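Local atomic coordinates of complement C1r subcomponent (Homo sapiens, PDB entry 6F1D), a protein that probably acts as a calcium-binding serine protease of the complement C1 complex, cleaving and activating its partner C1s, with which it associates. Residues Pro49-Asp54 / Asp104-Lys109; Cys60-Leu65 / Phe98-Gly103. One frame throughout, in Å; residues are numbered along the deposited sequence.

Interaction 1 (Pro49-Asp54 / Asp104-Lys109). Unlike the reference sequence in segment 49-54: E53 (reference Asp). With CA (calcium ion), chain B.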
loop_
_atom_site.group_PDB
_atom_site.type_symbol
_atom_site.label_atom_id
_atom_site.label_comp_id
_atom_site.label_asym_id
_atom_site.label_seq_id
_atom_site.Cartn_x
_atom_site.Cartn_y
_atom_site.Cartn_z
ATOM N N PRO A 49 -7.109 -7.409 8.905
ATOM C CA PRO A 49 -6.855 -8.281 7.766
ATOM C C PRO A 49 -6.122 -7.624 6.618
ATOM O O PRO A 49 -6.192 -6.417 6.379
ATOM C CB PRO A 49 -8.263 -8.677 7.317
ATOM C CG PRO A 49 -9.067 -7.466 7.664
ATOM C CD PRO A 49 -8.546 -7.112 9.033
ATOM N N PHE A 50 -5.392 -8.475 5.909
ATOM C CA PHE A 50 -4.721 -8.134 4.662
ATOM C C PHE A 50 -5.209 -9.174 3.678
ATOM O O PHE A 50 -5.116 -10.372 3.959
ATOM C CB PHE A 50 -3.200 -8.194 4.819
ATOM C CG PHE A 50 -2.426 -7.847 3.561
ATOM C CD1 PHE A 50 -2.085 -8.826 2.635
ATOM C CD2 PHE A 50 -2.017 -6.568 3.348
ATOM C CE1 PHE A 50 -1.346 -8.483 1.488
ATOM C CE2 PHE A 50 -1.288 -6.224 2.245
ATOM C CZ PHE A 50 -0.957 -7.180 1.303
ATOM N N ASP A 51 -5.787 -8.735 2.559
ATOM C CA ASP A 51 -6.387 -9.699 1.633
ATOM C C ASP A 51 -6.424 -9.055 0.247
ATOM O O ASP A 51 -7.296 -8.225 -0.030
ATOM C CB ASP A 51 -7.774 -10.127 2.123
ATOM C CG ASP A 51 -8.510 -10.999 1.124
ATOM O OD1 ASP A 51 -7.818 -11.689 0.322
ATOM O OD2 ASP A 51 -9.774 -11.004 1.150
ATOM N N ILE A 52 -5.440 -9.392 -0.579
ATOM C CA ILE A 52 -5.406 -8.958 -1.973
ATOM C C ILE A 52 -5.479 -10.231 -2.799
ATOM O O ILE A 52 -4.748 -11.191 -2.521
ATOM C CB ILE A 52 -4.136 -8.156 -2.291
ATOM C CG1 ILE A 52 -4.072 -6.882 -1.424
ATOM C CG2 ILE A 52 -4.025 -7.819 -3.823
ATOM C CD1 ILE A 52 -2.852 -6.031 -1.680
ATOM N N GLU A 53 -6.354 -10.240 -3.799
ATOM C CA GLU A 53 -6.622 -11.466 -4.542
ATOM C C GLU A 53 -5.316 -12.009 -5.139
ATOM O O GLU A 53 -4.484 -11.231 -5.645
ATOM C CB GLU A 53 -7.667 -11.156 -5.635
ATOM C CG GLU A 53 -8.062 -12.359 -6.540
ATOM C CD GLU A 53 -8.929 -11.932 -7.720
ATOM O OE1 GLU A 53 -9.636 -12.785 -8.299
ATOM O OE2 GLU A 53 -8.888 -10.748 -8.102
ATOM N N ASP A 54 -5.097 -13.321 -5.036
ATOM C CA ASP A 54 -3.854 -13.917 -5.546
ATOM C C ASP A 54 -4.145 -15.136 -6.420
ATOM O O ASP A 54 -5.285 -15.407 -6.805
ATOM C CB ASP A 54 -2.880 -14.301 -4.415
ATOM C CG ASP A 54 -3.419 -15.407 -3.543
ATOM O OD1 ASP A 54 -4.603 -15.797 -3.723
ATOM O OD2 ASP A 54 -2.671 -15.886 -2.650
ATOM N N ASP A 104 -13.845 -10.335 -4.803
ATOM C CA ASP A 104 -14.259 -9.723 -3.542
ATOM C C ASP A 104 -13.138 -10.038 -2.548
ATOM O O ASP A 104 -13.053 -11.162 -2.048
ATOM C CB ASP A 104 -15.588 -10.290 -3.065
ATOM C CG ASP A 104 -16.797 -9.664 -3.794
ATOM O OD1 ASP A 104 -16.933 -8.411 -3.763
ATOM O OD2 ASP A 104 -17.600 -10.421 -4.385
ATOM N N SER A 105 -12.247 -9.087 -2.318
ATOM C CA SER A 105 -11.153 -9.245 -1.365
ATOM C C SER A 105 -11.177 -8.043 -0.445
ATOM O O SER A 105 -11.528 -6.925 -0.866
ATOM C CB SER A 105 -9.772 -9.355 -2.059
ATOM O OG SER A 105 -9.872 -10.063 -3.284
ATOM N N ARG A 106 -10.744 -8.253 0.793
ATOM C CA ARG A 106 -10.982 -7.226 1.801
ATOM C C ARG A 106 -10.021 -6.053 1.686
ATOM O O ARG A 106 -10.358 -4.962 2.153
ATOM C CB ARG A 106 -10.920 -7.839 3.198
ATOM C CG ARG A 106 -12.021 -8.897 3.413
ATOM C CD ARG A 106 -11.886 -9.557 4.735
ATOM N NE ARG A 106 -12.615 -8.809 5.739
ATOM C CZ ARG A 106 -12.595 -9.100 7.035
ATOM N NH1 ARG A 106 -11.877 -10.137 7.466
ATOM N NH2 ARG A 106 -13.296 -8.361 7.893
ATOM N N GLY A 107 -8.827 -6.230 1.089
ATOM C CA GLY A 107 -7.926 -5.095 0.863
ATOM C C GLY A 107 -6.839 -4.942 1.920
ATOM O O GLY A 107 -6.480 -5.902 2.610
ATOM N N TRP A 108 -6.329 -3.731 2.120
ATOM C CA TRP A 108 -5.177 -3.605 3.008
ATOM C C TRP A 108 -5.303 -2.281 3.736
ATOM O O TRP A 108 -5.989 -1.360 3.278
ATOM C CB TRP A 108 -3.855 -3.655 2.217
ATOM C CG TRP A 108 -3.896 -2.710 1.059
ATOM C CD1 TRP A 108 -4.358 -2.986 -0.191
ATOM C CD2 TRP A 108 -3.541 -1.311 1.048
ATOM N NE1 TRP A 108 -4.249 -1.876 -0.994
ATOM C CE2 TRP A 108 -3.778 -0.832 -0.255
ATOM C CE3 TRP A 108 -3.012 -0.426 2.008
ATOM C CZ2 TRP A 108 -3.529 0.482 -0.632
ATOM C CZ3 TRP A 108 -2.776 0.881 1.622
ATOM C CH2 TRP A 108 -3.021 1.314 0.311
ATOM N N LYS A 109 -4.595 -2.190 4.853
ATOM C CA LYS A 109 -4.523 -0.955 5.612
ATOM C C LYS A 109 -3.162 -0.953 6.297
ATOM O O LYS A 109 -2.736 -1.993 6.815
ATOM C CB LYS A 109 -5.642 -0.899 6.663
ATOM C CG LYS A 109 -5.589 0.294 7.607
ATOM C CD LYS A 109 -6.935 0.436 8.312
ATOM C CE LYS A 109 -6.902 1.494 9.394
ATOM N NZ LYS A 109 -8.214 1.550 10.122
HETATM CA CA CA B . -9.420 -8.495 -8.342
HETATM O O HOH W 1 -3.878 -4.839 5.761
HETATM O O HOH W 2 -8.995 -12.737 -1.547
HETATM O O HOH W 3 -10.637 -8.513 -6.113
HETATM O O HOH W 4 -10.352 -6.373 -8.497
#
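P49 lies over one face of the R106 guanidinium, its CG 3.8 Å above the plane and over the centre of the group, with the two side chains crossing at about a right angle. The R106 chain bends at chi3 (89°), which places NE, and a hydrogen bond from NE to P21 O helps hold the rotation of the flat group. W108 CB approaches the F50 ring obliquely, 3.6 Å from CD2 and equally close to CE2, while I52 CD1 comes at a slant to the indole, 3.7 Å from W108 CD1. The indole also meets F97 and Y32 edge to face, which places this end of the contact in the core of the CUB domain.

The backbones join through a single antiparallel, hydrogen-bonded bridge: D51 N donates to G107 O at 2.9 Å and G107 N to D51 O at 2.8 Å. At the backbone angles of G107 a CB would press on the carbonyl O of R106, so the absence of a side chain suits this position. A third bond runs from R106 N to D51 OD2, 2.9 Å, reaching the oxygen from 52° out of the carboxylate plane. Beyond the bridge, E53 OE2 binds the calcium ion at 2.3 Å; the reference sequence has aspartate here. D51 thus engages 104-109 through backbone and carboxylate alike; OD2 is held by a main-chain N-H, while R106 NE lies 5.8 Å from OD2, so any attraction between the two charges is probably weak.

Interaction 2 (Cys60-Leu65 / Phe98-Gly103); sequences CPYDQL and FTDESG. With CA (calcium ion), chain B.
The calcium site at one end of the CUB domain brings D63 and D100 together around one ion. D63 binds it with both carboxylate oxygens, OD1 at 2.6 Å and OD2 at 2.5 Å from the metal, and D100 adds OD1 at 2.4 Å. The main-chain O of S102 is a further ligand; E53 and two waters bring the total to seven oxygens. D63 OD1 and D100 OD1, 3.0 Å apart, both bind the ion, whose charge probably offsets their repulsion. D100 CG sits between its own backbone N and carbonyl carbon (chi1 69°), 3.4 Å from D63 OD1, and D100 N donates to D63 OD1 at 2.9 Å, from above the carboxylate plane. D63 OD2 also accepts from Y24 OH, so a second-shell tyrosine helps set the ligand's rotation. D100 OD2, which does not bind the ion, lies 3.5 Å from Y62 CB, the two side chains running side by side with their planes 47° apart.

D63 lies just before strand 64-69 and D100 just after strand 92-98; these adjacent strands start and finish here as an antiparallel hydrogen-bonded pair, Q64 N to F98 O and F98 N to Q64 O. The Q64 side chain folds back at chi2 and gives NE2 to C60 O at 2.8 Å, with OE1 close to F98 CB. An alanine at Q64 would probably leave the C60 carbonyl without this amide donor and open a gap beside F98 CB. C60 is itself tied to C78 by a disulfide.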
loop_
_atom_site.group_PDB
_atom_site.type_symbol
_atom_site.label_atom_id
_atom_site.label_comp_id
_atom_site.label_asym_id
_atom_site.label_seq_id
_atom_site.Cartn_x
_atom_site.Cartn_y
_atom_site.Cartn_z
ATOM N N CYS A 60 1.146 -12.711 -8.185
ATOM C CA CYS A 60 0.273 -11.542 -8.264
ATOM C C CYS A 60 -0.222 -11.195 -9.679
ATOM O O CYS A 60 -0.074 -10.050 -10.118
ATOM C CB CYS A 60 0.946 -10.337 -7.619
ATOM S SG CYS A 60 1.418 -10.633 -5.834
ATOM N N PRO A 61 -0.905 -12.115 -10.348
ATOM C CA PRO A 61 -1.378 -11.823 -11.709
ATOM C C PRO A 61 -2.624 -10.970 -11.746
ATOM O O PRO A 61 -2.929 -10.389 -12.791
ATOM C CB PRO A 61 -1.672 -13.221 -12.278
ATOM C CG PRO A 61 -2.186 -13.969 -11.070
ATOM C CD PRO A 61 -1.349 -13.434 -9.886
ATOM N N TYR A 62 -3.343 -10.836 -10.645
ATOM C CA TYR A 62 -4.670 -10.224 -10.728
ATOM C C TYR A 62 -4.614 -8.791 -10.241
ATOM O O TYR A 62 -4.804 -7.848 -11.014
ATOM C CB TYR A 62 -5.656 -11.031 -9.886
ATOM C CG TYR A 62 -5.909 -12.442 -10.402
ATOM C CD1 TYR A 62 -5.889 -13.534 -9.537
ATOM C CD2 TYR A 62 -6.172 -12.685 -11.761
ATOM C CE1 TYR A 62 -6.124 -14.796 -9.985
ATOM C CE2 TYR A 62 -6.407 -13.961 -12.207
ATOM C CZ TYR A 62 -6.398 -15.009 -11.300
ATOM O OH TYR A 62 -6.626 -16.281 -11.746
ATOM N N ASP A 63 -4.373 -8.625 -8.954
ATOM C CA ASP A 63 -4.336 -7.328 -8.297
ATOM C C ASP A 63 -2.958 -7.215 -7.680
ATOM O O ASP A 63 -2.378 -8.240 -7.325
ATOM C CB ASP A 63 -5.401 -7.192 -7.163
ATOM C CG ASP A 63 -6.804 -7.530 -7.618
ATOM O OD1 ASP A 63 -7.097 -7.457 -8.828
ATOM O OD2 ASP A 63 -7.634 -7.895 -6.753
ATOM N N GLN A 64 -2.427 -5.986 -7.552
ATOM C CA GLN A 64 -1.070 -5.838 -7.019
ATOM C C GLN A 64 -1.002 -4.612 -6.143
ATOM O O GLN A 64 -1.516 -3.559 -6.533
ATOM C CB GLN A 64 -0.006 -5.660 -8.123
ATOM C CG GLN A 64 0.030 -6.766 -9.167
ATOM C CD GLN A 64 -1.039 -6.613 -10.274
ATOM O OE1 GLN A 64 -1.417 -5.509 -10.638
ATOM N NE2 GLN A 64 -1.468 -7.747 -10.848
ATOM N N LEU A 65 -0.282 -4.712 -5.024
ATOM C CA LEU A 65 0.142 -3.532 -4.258
ATOM C C LEU A 65 1.662 -3.384 -4.409
ATOM O O LEU A 65 2.416 -4.281 -4.030
ATOM C CB LEU A 65 -0.242 -3.670 -2.782
ATOM C CG LEU A 65 0.207 -2.465 -1.932
ATOM C CD1 LEU A 65 -0.501 -1.217 -2.507
ATOM C CD2 LEU A 65 -0.222 -2.681 -0.459
ATOM N N PHE A 98 -3.148 -1.679 -8.025
ATOM C CA PHE A 98 -3.828 -1.988 -9.278
ATOM C C PHE A 98 -4.789 -3.141 -9.045
ATOM O O PHE A 98 -4.406 -4.138 -8.431
ATOM C CB PHE A 98 -2.844 -2.443 -10.350
ATOM C CG PHE A 98 -1.781 -1.431 -10.699
ATOM C CD1 PHE A 98 -2.026 -0.461 -11.655
ATOM C CD2 PHE A 98 -0.516 -1.495 -10.113
ATOM C CE1 PHE A 98 -1.049 0.462 -12.011
ATOM C CE2 PHE A 98 0.484 -0.571 -10.468
ATOM C CZ PHE A 98 0.209 0.404 -11.416
ATOM N N THR A 99 -6.008 -3.035 -9.547
ATOM C CA THR A 99 -6.927 -4.150 -9.387
ATOM C C THR A 99 -7.579 -4.441 -10.717
ATOM O O THR A 99 -7.776 -3.544 -11.556
ATOM C CB THR A 99 -8.013 -3.885 -8.333
ATOM O OG1 THR A 99 -8.864 -2.818 -8.784
ATOM C CG2 THR A 99 -7.385 -3.433 -7.018
ATOM N N ASP A 100 -7.938 -5.692 -10.912
ATOM C CA ASP A 100 -8.487 -6.094 -12.196
ATOM C C ASP A 100 -10.013 -6.043 -12.140
ATOM O O ASP A 100 -10.582 -5.425 -11.245
ATOM C CB ASP A 100 -7.982 -7.486 -12.577
ATOM C CG ASP A 100 -8.549 -8.606 -11.669
ATOM O OD1 ASP A 100 -9.279 -8.322 -10.681
ATOM O OD2 ASP A 100 -8.235 -9.797 -11.949
ATOM N N GLU A 101 -10.691 -6.761 -13.043
ATOM C CA GLU A 101 -12.116 -6.542 -13.262
ATOM C C GLU A 101 -13.033 -7.259 -12.264
ATOM O O GLU A 101 -14.234 -6.981 -12.286
ATOM C CB GLU A 101 -12.494 -6.970 -14.694
ATOM C CG GLU A 101 -12.303 -8.470 -14.974
ATOM C CD GLU A 101 -12.535 -8.861 -16.452
ATOM O OE1 GLU A 101 -11.944 -8.222 -17.364
ATOM O OE2 GLU A 101 -13.319 -9.810 -16.699
ATOM N N SER A 102 -12.539 -8.172 -11.407
ATOM C CA SER A 102 -13.474 -8.958 -10.596
ATOM C C SER A 102 -12.836 -9.416 -9.286
ATOM O O SER A 102 -11.614 -9.330 -9.085
ATOM C CB SER A 102 -13.957 -10.185 -11.356
ATOM O OG SER A 102 -12.845 -11.084 -11.495
ATOM N N GLY A 103 -13.692 -9.947 -8.414
ATOM C CA GLY A 103 -13.307 -10.535 -7.148
ATOM C C GLY A 103 -13.752 -9.679 -5.962
ATOM O O GLY A 103 -14.009 -8.475 -6.077
HETATM CA CA CA B . -9.420 -8.495 -8.342
HETATM O O HOH W 4 -10.352 -6.373 -8.497
HETATM O O HOH W 3 -10.637 -8.513 -6.113
#

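Interactions 1 and 2 have centres about 10 Å apart, on the same side of the chain's centre. Along the chain the order is 49-54, 60-65, 98-103, 104-109, so interaction 2 is nested in the loop that interaction 1 closes, and 104-109 follows 98-103 directly. Interaction 2 lies where strands 64-69 and 92-98 of the five-stranded sheet meet the loops; interaction 1 joins the segments that follow strand 40-46 and lead into strand 109-116 of the four-stranded sheet. The calcium ion unites them: interaction 1 supplies E53 and interaction 2 the other three protein-ligand residues. Metal binding thus links loops from both sheets, consistent with a calcium-dependent arrangement of this end of the domain.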